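Long-range contacts in Esterase/lipase (Lactobacillus rhamnosus, PDB 4N5H), which probably hydrolyses carboxylic esters, and may also transfer acyl groups, as an esterase of the alpha/beta hydrolase fold: residues Leu53-Pro58 with Pro131-Asp136; Met236-Gln241 with Leu295-Thr300; Gly114-Ile119 with Glu166-Ser171. The protein carries 1 engineered substitution. All coordinates share one frame; numbering follows the deposited sequence.

Contact 1 of 3, residues Leu53-Pro58 with Pro131-Asp136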
loop_
_atom_site.group_PDB
_atom_site.type_symbol
_atom_site.label_atom_id
_atom_site.label_comp_id
_atom_site.label_asym_id
_atom_site.label_seq_id
_atom_site.Cartn_x
_atom_site.Cartn_y
_atom_site.Cartn_z
ATOM N N LEU A 53 -5.409 11.712 19.997
ATOM C CA LEU A 53 -5.710 12.770 18.959
ATOM C C LEU A 53 -4.614 12.798 17.907
ATOM O O LEU A 53 -3.480 12.336 18.149
ATOM C CB LEU A 53 -6.037 14.151 19.575
ATOM C CG LEU A 53 -4.953 14.733 20.457
ATOM C CD1 LEU A 53 -3.856 15.435 19.631
ATOM C CD2 LEU A 53 -5.485 15.812 21.356
ATOM N N ASN A 54 -4.972 13.417 16.748
ATOM C CA ASN A 54 -4.037 13.697 15.691
ATOM C C ASN A 54 -3.981 15.208 15.512
ATOM O O ASN A 54 -5.008 15.919 15.690
ATOM C CB ASN A 54 -4.460 13.125 14.320
ATOM C CG ASN A 54 -4.468 11.593 14.283
ATOM O OD1 ASN A 54 -3.805 10.909 14.996
ATOM N ND2 ASN A 54 -5.282 11.097 13.419
ATOM N N LEU A 55 -2.811 15.640 15.070
ATOM C CA LEU A 55 -2.557 17.036 14.650
ATOM C C LEU A 55 -2.116 17.058 13.197
ATOM O O LEU A 55 -1.281 16.268 12.729
ATOM C CB LEU A 55 -1.498 17.713 15.500
ATOM C CG LEU A 55 -1.714 17.607 17.037
ATOM C CD1 LEU A 55 -0.604 18.255 17.799
ATOM C CD2 LEU A 55 -3.053 18.216 17.436
ATOM N N TYR A 56 -2.594 18.086 12.474
ATOM C CA TYR A 56 -2.338 18.191 11.037
ATOM C C TYR A 56 -1.902 19.651 10.748
ATOM O O TYR A 56 -2.414 20.626 11.341
ATOM C CB TYR A 56 -3.590 17.932 10.190
ATOM C CG TYR A 56 -4.355 16.676 10.528
ATOM C CD1 TYR A 56 -5.222 16.608 11.593
ATOM C CD2 TYR A 56 -4.259 15.569 9.680
ATOM C CE1 TYR A 56 -5.945 15.455 11.877
ATOM C CE2 TYR A 56 -5.019 14.422 9.927
ATOM C CZ TYR A 56 -5.839 14.366 11.069
ATOM O OH TYR A 56 -6.619 13.246 11.290
ATOM N N TYR A 57 -0.993 19.790 9.788
ATOM C CA TYR A 57 -0.437 21.080 9.423
ATOM C C TYR A 57 -0.059 21.118 7.923
ATOM O O TYR A 57 0.229 20.145 7.298
ATOM C CB TYR A 57 0.953 21.217 10.120
ATOM C CG TYR A 57 0.970 20.922 11.621
ATOM C CD1 TYR A 57 1.213 19.656 12.063
ATOM C CD2 TYR A 57 0.792 21.897 12.562
ATOM C CE1 TYR A 57 1.261 19.338 13.374
ATOM C CE2 TYR A 57 0.857 21.616 13.908
ATOM C CZ TYR A 57 1.108 20.288 14.320
ATOM O OH TYR A 57 1.203 20.011 15.665
ATOM N N PRO A 58 -0.051 22.340 7.406
ATOM C CA PRO A 58 0.531 22.435 6.022
ATOM C C PRO A 58 1.971 22.009 6.055
ATOM O O PRO A 58 2.624 22.228 7.080
ATOM C CB PRO A 58 0.405 23.966 5.751
ATOM C CG PRO A 58 0.247 24.606 7.063
ATOM C CD PRO A 58 -0.369 23.638 8.005
ATOM N N PRO A 131 0.022 25.607 21.458
ATOM C CA PRO A 131 0.823 26.782 20.978
ATOM C C PRO A 131 2.280 26.549 20.722
ATOM O O PRO A 131 2.834 27.111 19.773
ATOM C CB PRO A 131 0.591 27.812 22.079
ATOM C CG PRO A 131 -0.769 27.510 22.565
ATOM C CD PRO A 131 -0.830 25.960 22.580
ATOM N N GLN A 132 2.919 25.732 21.538
ATOM C CA GLN A 132 4.342 25.433 21.341
ATOM C C GLN A 132 4.632 24.741 20.029
ATOM O O GLN A 132 5.780 24.729 19.618
ATOM C CB GLN A 132 4.871 24.684 22.502
ATOM C CG GLN A 132 4.561 23.325 22.547
ATOM C CD GLN A 132 4.861 22.668 23.962
ATOM O OE1 GLN A 132 4.149 21.802 24.319
ATOM N NE2 GLN A 132 5.916 23.086 24.702
ATOM N N ARG A 133 3.597 24.121 19.392
ATOM C CA ARG A 133 3.805 23.408 18.138
ATOM C C ARG A 133 3.014 23.955 16.978
ATOM O O ARG A 133 2.880 23.321 15.916
ATOM C CB ARG A 133 3.560 21.899 18.369
ATOM C CG ARG A 133 2.147 21.516 18.567
ATOM C CD ARG A 133 2.013 20.099 19.249
ATOM N NE ARG A 133 2.512 20.148 20.619
ATOM C CZ ARG A 133 3.332 19.315 21.195
ATOM N NH1 ARG A 133 3.699 18.157 20.595
ATOM N NH2 ARG A 133 3.752 19.613 22.381
ATOM N N GLY A 134 2.546 25.213 17.083
ATOM C CA GLY A 134 1.913 25.852 15.952
ATOM C C GLY A 134 0.502 26.271 15.998
ATOM O O GLY A 134 -0.000 26.910 15.042
ATOM N N PHE A 135 -0.184 25.995 17.093
ATOM C CA PHE A 135 -1.579 26.365 17.167
ATOM C C PHE A 135 -1.775 27.779 17.743
ATOM O O PHE A 135 -1.392 28.054 18.908
ATOM C CB PHE A 135 -2.359 25.383 18.071
ATOM C CG PHE A 135 -2.586 24.045 17.423
ATOM C CD1 PHE A 135 -1.528 23.142 17.225
ATOM C CD2 PHE A 135 -3.837 23.712 16.873
ATOM C CE1 PHE A 135 -1.708 21.953 16.531
ATOM C CE2 PHE A 135 -4.013 22.573 16.128
ATOM C CZ PHE A 135 -2.962 21.681 15.974
ATOM N N ASP A 136 -2.481 28.603 16.954
ATOM C CA ASP A 136 -2.950 29.884 17.432
ATOM C C ASP A 136 -4.272 29.714 18.055
ATOM O O ASP A 136 -5.280 29.474 17.328
ATOM C CB ASP A 136 -2.979 30.860 16.251
ATOM C CG ASP A 136 -3.711 32.161 16.565
ATOM O OD1 ASP A 136 -4.016 32.452 17.747
ATOM O OD2 ASP A 136 -4.005 32.806 15.558
#

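Contact 2 of 3, residues Met236-Gln241 with Leu295-Thr300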
loop_
_atom_site.group_PDB
_atom_site.type_symbol
_atom_site.label_atom_id
_atom_site.label_comp_id
_atom_site.label_asym_id
_atom_site.label_seq_id
_atom_site.Cartn_x
_atom_site.Cartn_y
_atom_site.Cartn_z
ATOM N N MET A 236 -22.211 28.288 12.089
ATOM C CA MET A 236 -22.429 28.149 10.626
ATOM C C MET A 236 -23.020 26.777 10.373
ATOM O O MET A 236 -22.441 25.738 10.853
ATOM C CB MET A 236 -21.138 28.315 9.869
ATOM C CG MET A 236 -21.281 28.196 8.371
ATOM S SD MET A 236 -19.717 28.380 7.528
ATOM C CE MET A 236 -20.261 28.198 5.811
ATOM N N LEU A 237 -24.153 26.716 9.714
ATOM C CA LEU A 237 -24.853 25.479 9.515
ATOM C C LEU A 237 -24.711 25.096 8.047
ATOM O O LEU A 237 -25.108 25.858 7.171
ATOM C CB LEU A 237 -26.331 25.578 9.874
ATOM C CG LEU A 237 -27.197 24.393 9.584
ATOM C CD1 LEU A 237 -26.675 23.176 10.377
ATOM C CD2 LEU A 237 -28.662 24.717 9.963
ATOM N N ILE A 238 -24.120 23.924 7.843
ATOM C CA ILE A 238 -23.789 23.341 6.536
ATOM C C ILE A 238 -24.550 22.084 6.319
ATOM O O ILE A 238 -24.615 21.217 7.189
ATOM C CB ILE A 238 -22.280 23.085 6.475
ATOM C CG1 ILE A 238 -21.508 24.385 6.582
ATOM C CG2 ILE A 238 -21.882 22.293 5.244
ATOM C CD1 ILE A 238 -20.027 24.222 6.920
ATOM N N GLY A 239 -25.089 21.913 5.099
ATOM C CA GLY A 239 -25.828 20.697 4.780
ATOM C C GLY A 239 -26.618 20.910 3.520
ATOM O O GLY A 239 -26.123 21.572 2.569
ATOM N N GLY A 240 -27.814 20.334 3.470
ATOM C CA GLY A 240 -28.624 20.533 2.287
ATOM C C GLY A 240 -29.817 19.657 2.234
ATOM O O GLY A 240 -29.988 18.719 3.018
ATOM N N GLN A 241 -30.691 19.924 1.229
ATOM C CA GLN A 241 -31.919 19.194 1.120
ATOM C C GLN A 241 -31.756 17.744 0.731
ATOM O O GLN A 241 -32.684 16.975 0.967
ATOM C CB GLN A 241 -32.802 19.892 0.055
ATOM C CG GLN A 241 -33.095 21.293 0.455
ATOM C CD GLN A 241 -34.117 21.928 -0.461
ATOM O OE1 GLN A 241 -33.980 21.899 -1.676
ATOM N NE2 GLN A 241 -35.113 22.570 0.144
ATOM N N LEU A 295 -14.015 25.864 1.832
ATOM C CA LEU A 295 -13.401 27.231 1.741
ATOM C C LEU A 295 -14.376 28.266 2.247
ATOM O O LEU A 295 -13.915 29.242 2.924
ATOM C CB LEU A 295 -13.019 27.561 0.344
ATOM C CG LEU A 295 -11.843 26.786 -0.240
ATOM C CD1 LEU A 295 -11.517 27.186 -1.665
ATOM C CD2 LEU A 295 -10.554 26.960 0.604
ATOM N N GLU A 296 -15.687 28.134 1.991
ATOM C CA GLU A 296 -16.613 29.124 2.495
ATOM C C GLU A 296 -16.620 29.163 4.021
ATOM O O GLU A 296 -16.647 30.217 4.671
ATOM C CB GLU A 296 -17.990 28.909 1.926
ATOM C CG GLU A 296 -18.956 29.997 2.329
ATOM C CD GLU A 296 -20.184 30.065 1.378
ATOM O OE1 GLU A 296 -20.052 29.718 0.174
ATOM O OE2 GLU A 296 -21.275 30.437 1.902
ATOM N N MET A 297 -16.564 27.996 4.627
ATOM C CA MET A 297 -16.355 27.865 6.084
ATOM C C MET A 297 -15.091 28.550 6.570
ATOM O O MET A 297 -15.137 29.329 7.565
ATOM C CB MET A 297 -16.416 26.414 6.479
ATOM C CG MET A 297 -16.186 26.176 7.965
ATOM S SD MET A 297 -16.065 24.433 8.427
ATOM C CE MET A 297 -14.420 23.990 7.738
ATOM N N LEU A 298 -13.973 28.286 5.917
ATOM C CA LEU A 298 -12.676 28.834 6.358
ATOM C C LEU A 298 -12.694 30.360 6.151
ATOM O O LEU A 298 -12.156 31.109 7.019
ATOM C CB LEU A 298 -11.497 28.205 5.639
ATOM C CG LEU A 298 -11.338 26.719 6.039
ATOM C CD1 LEU A 298 -10.279 26.143 5.087
ATOM C CD2 LEU A 298 -10.938 26.516 7.498
ATOM N N ARG A 299 -13.344 30.794 5.079
ATOM C CA ARG A 299 -13.432 32.270 4.869
ATOM C C ARG A 299 -14.339 32.966 5.890
ATOM O O ARG A 299 -14.030 34.120 6.283
ATOM C CB ARG A 299 -13.858 32.626 3.469
ATOM C CG ARG A 299 -12.858 32.275 2.385
ATOM C CD ARG A 299 -11.435 32.785 2.599
ATOM N NE ARG A 299 -10.474 31.979 3.437
ATOM C CZ ARG A 299 -9.777 30.949 2.992
ATOM N NH1 ARG A 299 -9.978 30.544 1.706
ATOM N NH2 ARG A 299 -8.896 30.296 3.752
ATOM N N THR A 300 -15.417 32.325 6.340
ATOM C CA THR A 300 -16.257 32.864 7.362
ATOM C C THR A 300 -15.426 32.987 8.632
ATOM O O THR A 300 -15.482 34.037 9.361
ATOM C CB THR A 300 -17.462 31.963 7.557
ATOM O OG1 THR A 300 -18.169 31.891 6.324
ATOM C CG2 THR A 300 -18.409 32.450 8.682
#

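Contact 3 of 3, residues Gly114-Ile119 with Glu166-Ser171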
loop_
_atom_site.group_PDB
_atom_site.type_symbol
_atom_site.label_atom_id
_atom_site.label_comp_id
_atom_site.label_asym_id
_atom_site.label_seq_id
_atom_site.Cartn_x
_atom_site.Cartn_y
_atom_site.Cartn_z
ATOM N N GLY A 114 -19.324 10.882 29.283
ATOM C CA GLY A 114 -17.936 10.354 29.059
ATOM C C GLY A 114 -17.435 10.961 27.722
ATOM O O GLY A 114 -16.266 11.357 27.674
ATOM N N GLN A 115 -18.282 11.048 26.738
ATOM C CA GLN A 115 -17.892 11.611 25.386
ATOM C C GLN A 115 -17.512 13.075 25.500
ATOM O O GLN A 115 -16.472 13.528 24.981
ATOM C CB GLN A 115 -18.954 11.406 24.283
ATOM C CG GLN A 115 -19.164 9.919 24.086
ATOM C CD GLN A 115 -20.028 9.608 22.924
ATOM O OE1 GLN A 115 -20.991 10.311 22.608
ATOM N NE2 GLN A 115 -19.658 8.573 22.225
ATOM N N ILE A 116 -18.332 13.841 26.209
ATOM C CA ILE A 116 -18.073 15.248 26.451
ATOM C C ILE A 116 -16.827 15.475 27.274
ATOM O O ILE A 116 -16.002 16.324 26.948
ATOM C CB ILE A 116 -19.317 15.932 27.097
ATOM C CG1 ILE A 116 -20.515 15.929 26.076
ATOM C CG2 ILE A 116 -18.901 17.287 27.649
ATOM C CD1 ILE A 116 -20.368 16.938 24.924
ATOM N N GLN A 117 -16.596 14.618 28.260
ATOM C CA GLN A 117 -15.379 14.716 29.083
ATOM C C GLN A 117 -14.139 14.440 28.236
ATOM O O GLN A 117 -13.129 15.164 28.368
ATOM C CB GLN A 117 -15.456 13.788 30.274
ATOM C CG GLN A 117 -16.405 14.325 31.306
ATOM C CD GLN A 117 -16.544 13.394 32.565
ATOM O OE1 GLN A 117 -16.042 12.278 32.600
ATOM N NE2 GLN A 117 -17.209 13.890 33.591
ATOM N N ASP A 118 -14.240 13.431 27.363
ATOM C CA ASP A 118 -13.096 13.135 26.455
ATOM C C ASP A 118 -12.799 14.309 25.558
ATOM O O ASP A 118 -11.649 14.746 25.418
ATOM C CB ASP A 118 -13.374 11.907 25.597
ATOM C CG ASP A 118 -13.342 10.600 26.398
ATOM O OD1 ASP A 118 -12.888 10.602 27.587
ATOM O OD2 ASP A 118 -13.766 9.559 25.844
ATOM N N ILE A 119 -13.846 14.873 24.978
ATOM C CA ILE A 119 -13.617 16.078 24.107
ATOM C C ILE A 119 -13.007 17.237 24.848
ATOM O O ILE A 119 -12.017 17.833 24.392
ATOM C CB ILE A 119 -14.905 16.451 23.313
ATOM C CG1 ILE A 119 -15.378 15.361 22.394
ATOM C CG2 ILE A 119 -14.733 17.715 22.577
ATOM C CD1 ILE A 119 -16.807 15.440 21.873
ATOM N N GLU A 166 -20.557 22.061 35.465
ATOM C CA GLU A 166 -20.713 21.210 36.675
ATOM C C GLU A 166 -21.468 19.969 36.323
ATOM O O GLU A 166 -21.091 18.865 36.770
ATOM C CB GLU A 166 -21.485 21.986 37.719
ATOM C CG GLU A 166 -20.658 23.177 38.172
ATOM C CD GLU A 166 -19.870 22.959 39.419
ATOM O OE1 GLU A 166 -19.992 21.869 39.994
ATOM O OE2 GLU A 166 -19.157 23.909 39.844
ATOM N N LEU A 167 -22.547 20.084 35.556
ATOM C CA LEU A 167 -23.366 18.881 35.254
ATOM C C LEU A 167 -22.586 17.833 34.418
ATOM O O LEU A 167 -22.703 16.615 34.662
ATOM C CB LEU A 167 -24.690 19.235 34.564
ATOM C CG LEU A 167 -25.838 19.895 35.338
ATOM C CD1 LEU A 167 -27.057 19.880 34.405
ATOM C CD2 LEU A 167 -26.183 19.227 36.671
ATOM N N PHE A 168 -21.782 18.301 33.460
ATOM C CA PHE A 168 -21.020 17.414 32.654
ATOM C C PHE A 168 -19.679 17.025 33.240
ATOM O O PHE A 168 -18.998 16.223 32.626
ATOM C CB PHE A 168 -20.859 18.002 31.232
ATOM C CG PHE A 168 -22.110 17.880 30.412
ATOM C CD1 PHE A 168 -23.039 18.878 30.402
ATOM C CD2 PHE A 168 -22.357 16.730 29.625
ATOM C CE1 PHE A 168 -24.205 18.760 29.652
ATOM C CE2 PHE A 168 -23.520 16.648 28.805
ATOM C CZ PHE A 168 -24.426 17.656 28.856
ATOM N N GLY A 169 -19.319 17.583 34.385
ATOM C CA GLY A 169 -18.062 17.236 35.057
ATOM C C GLY A 169 -16.840 17.675 34.263
ATOM O O GLY A 169 -15.850 16.947 34.294
ATOM N N VAL A 170 -16.867 18.882 33.705
ATOM C CA VAL A 170 -15.689 19.445 32.950
ATOM C C VAL A 170 -15.410 20.831 33.458
ATOM O O VAL A 170 -16.202 21.376 34.134
ATOM C CB VAL A 170 -15.938 19.464 31.410
ATOM C CG1 VAL A 170 -16.203 18.082 30.906
ATOM C CG2 VAL A 170 -17.113 20.334 30.999
ATOM N N SER A 171 -14.196 21.271 33.248
ATOM C CA SER A 171 -13.805 22.669 33.482
ATOM C C SER A 171 -13.742 23.376 32.162
ATOM O O SER A 171 -13.425 22.788 31.150
ATOM C CB SER A 171 -12.394 22.660 34.076
ATOM O OG SER A 171 -12.431 22.051 35.329
#

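Contact 1 of 3, residues Leu53-Pro58 with Pro131-Asp136
L55 and Y57 share a first torsion, CG anti to the carbonyl carbon (chi1 near -50° in both), and both side chains meet R133 and F135. Opposite them R133 takes the less common setting in which CG sits between the backbone N and the carbonyl carbon (chi1 72°), and this sets CG against the hydroxyl of Y57. The two methyls of L55 divide the work. CD1 rests on the CD methylene of R133 at 3.5 Å, while CD2 touches CZ of the F135 ring at 3.8 Å. Y57 meets the same two residues with the outer part of its ring. Its OH lies 3.4 Å from CG of R133 and also reaches the rim of F135 in the plane of that ring, 3.6 Å from CE1. The two rings meet obliquely, planes 70° apart. Beside them, CE2 of Y57 comes within 3.3 Å of the carbonyl O of R133, an oxygen that accepts a hydrogen bond from R61. G134, with positive phi, makes the turn between R133 and F135; a side chain at these backbone angles would jam against the carbonyl O of the preceding residue. The contact packs an antiparallel strand of the alpha/beta hydrolase sheet against the loop after helix 112-129 and the start of the short strand 135-136. No hydrogen bond links the two segments, so cohesion here rests on apolar and aromatic packing. Most polar partners lie outside: E38 for Y57 OH, and F129 O, Y41 and E289 of a second subunit for the R133 guanidinium, whose NH2 also bonds Q132 OE1 in the guanidinium plane. R133 thus lends its methylenes to the buried packing and its charge to the subunit interface.

Contact 2 of 3, residues Met236-Gln241 with Leu295-Thr300
Strand 236-240 and helix segment 295-300 run antiparallel, their axes at 178° and 10.5 Å apart at closest approach, with the CA atoms of M236 and M297 the nearest pair. M236 spans this gap with a fully extended chain, CG anti to the backbone N (chi1 -180°), and lays its thioether against the helix backbone. SD lies 3.7 Å from CA of M297, and CE sits against N and CA of M297, 3.9 Å from each, with CG of E296 slightly farther at 4.1 Å. The same sulfur stands 4.0 Å from OG1 of T300, about one helical turn further on. That hydroxyl is already engaged, donating to the carbonyl O of E296 at 2.8 Å; this oxygen also accepts from T300 N, and the two donors arrive from opposite faces of the carbonyl plane. In the alpha/beta hydrolase fold, helices pack on both faces of a largely parallel central sheet, and here the long C-terminal helix 288-311 covers strand 235-240 and its neighbour 179-183, where M297 touches A181 and T300 touches L179. An alanine in place of M236 would remove the SD and CE contacts and would probably leave a gap between strand and helix beside M297 and T300. Further along the strand, CD1 of I238 approaches SD of M297 at 4.2 Å. M297 also packs on Y88 and L92 of helix 86-94, while the E296 carboxylate pairs with K266.

Contact 3 of 3, residues Gly114-Ile119 with Glu166-Ser171
I116 overlaps the F168 ring obliquely, with CG2 4.0 Å from CD2 and CG1 4.1 Å from CE2. CG2 also comes within 4.3 Å of CG1 of V170, which places I116 against the residues before and after G169. One helix position on, Q117 adds both an apolar and a polar contact. Its CG meets V170 CG1 at 3.8 Å, and with the chain extended beyond CG, NE2 reaches the end of helix 162-168. There NE2 donates to the carbonyl O of F168 at 3.1 Å. The bond is moderately straight, 151° at the hydrogen, and its donor is tilted 28° from the carbonyl plane. The turn that offers this oxygen is a Schellman motif: G169 leaves the helix with positive phi (67°), and a CB at this position would clash with Q117 NE2, so glycine suits both the backbone and the neighbouring amide. The contact ties helix 112-129 to the C-terminal end of helix 162-168, beside helix 147-158 of the alpha/beta hydrolase fold. I158 of helix 147-158 touches I116, F168 and V170, extending the apolar patch, and R113 binds the carbonyl O of L167, so a second side chain of helix 112-129 reaches this helix end. The chemistry is divided accordingly: apolar packing joins I116 to F168 and V170, while the neutral Q117 amide supplies a donor to a carbonyl at a helix C terminus, where the helix dipole would be expected to make the oxygen a somewhat stronger acceptor.

In the fold
From the N terminus, strand 52-58 opens contact 1, which closes at 131-136 after strands 66-72 and 98-102 and helices 86-94 and 112-129, tying the antiparallel strand 52-58 to the loop and short strand after helix 112-129. Contact 3 begins on that helix, at 114-119, before contact 1 has closed, and closes at 166-171, so the two loops cross; the centres of contacts 1 and 3 lie about 23 Å apart. Contact 2 opens later, on strand 235-240, and closes on helix 288-311, in series with both. Contacts 1 and 2 reach the same sheet, whereas contact 3 joins two helices, its centre about 27 Å from that of contact 2.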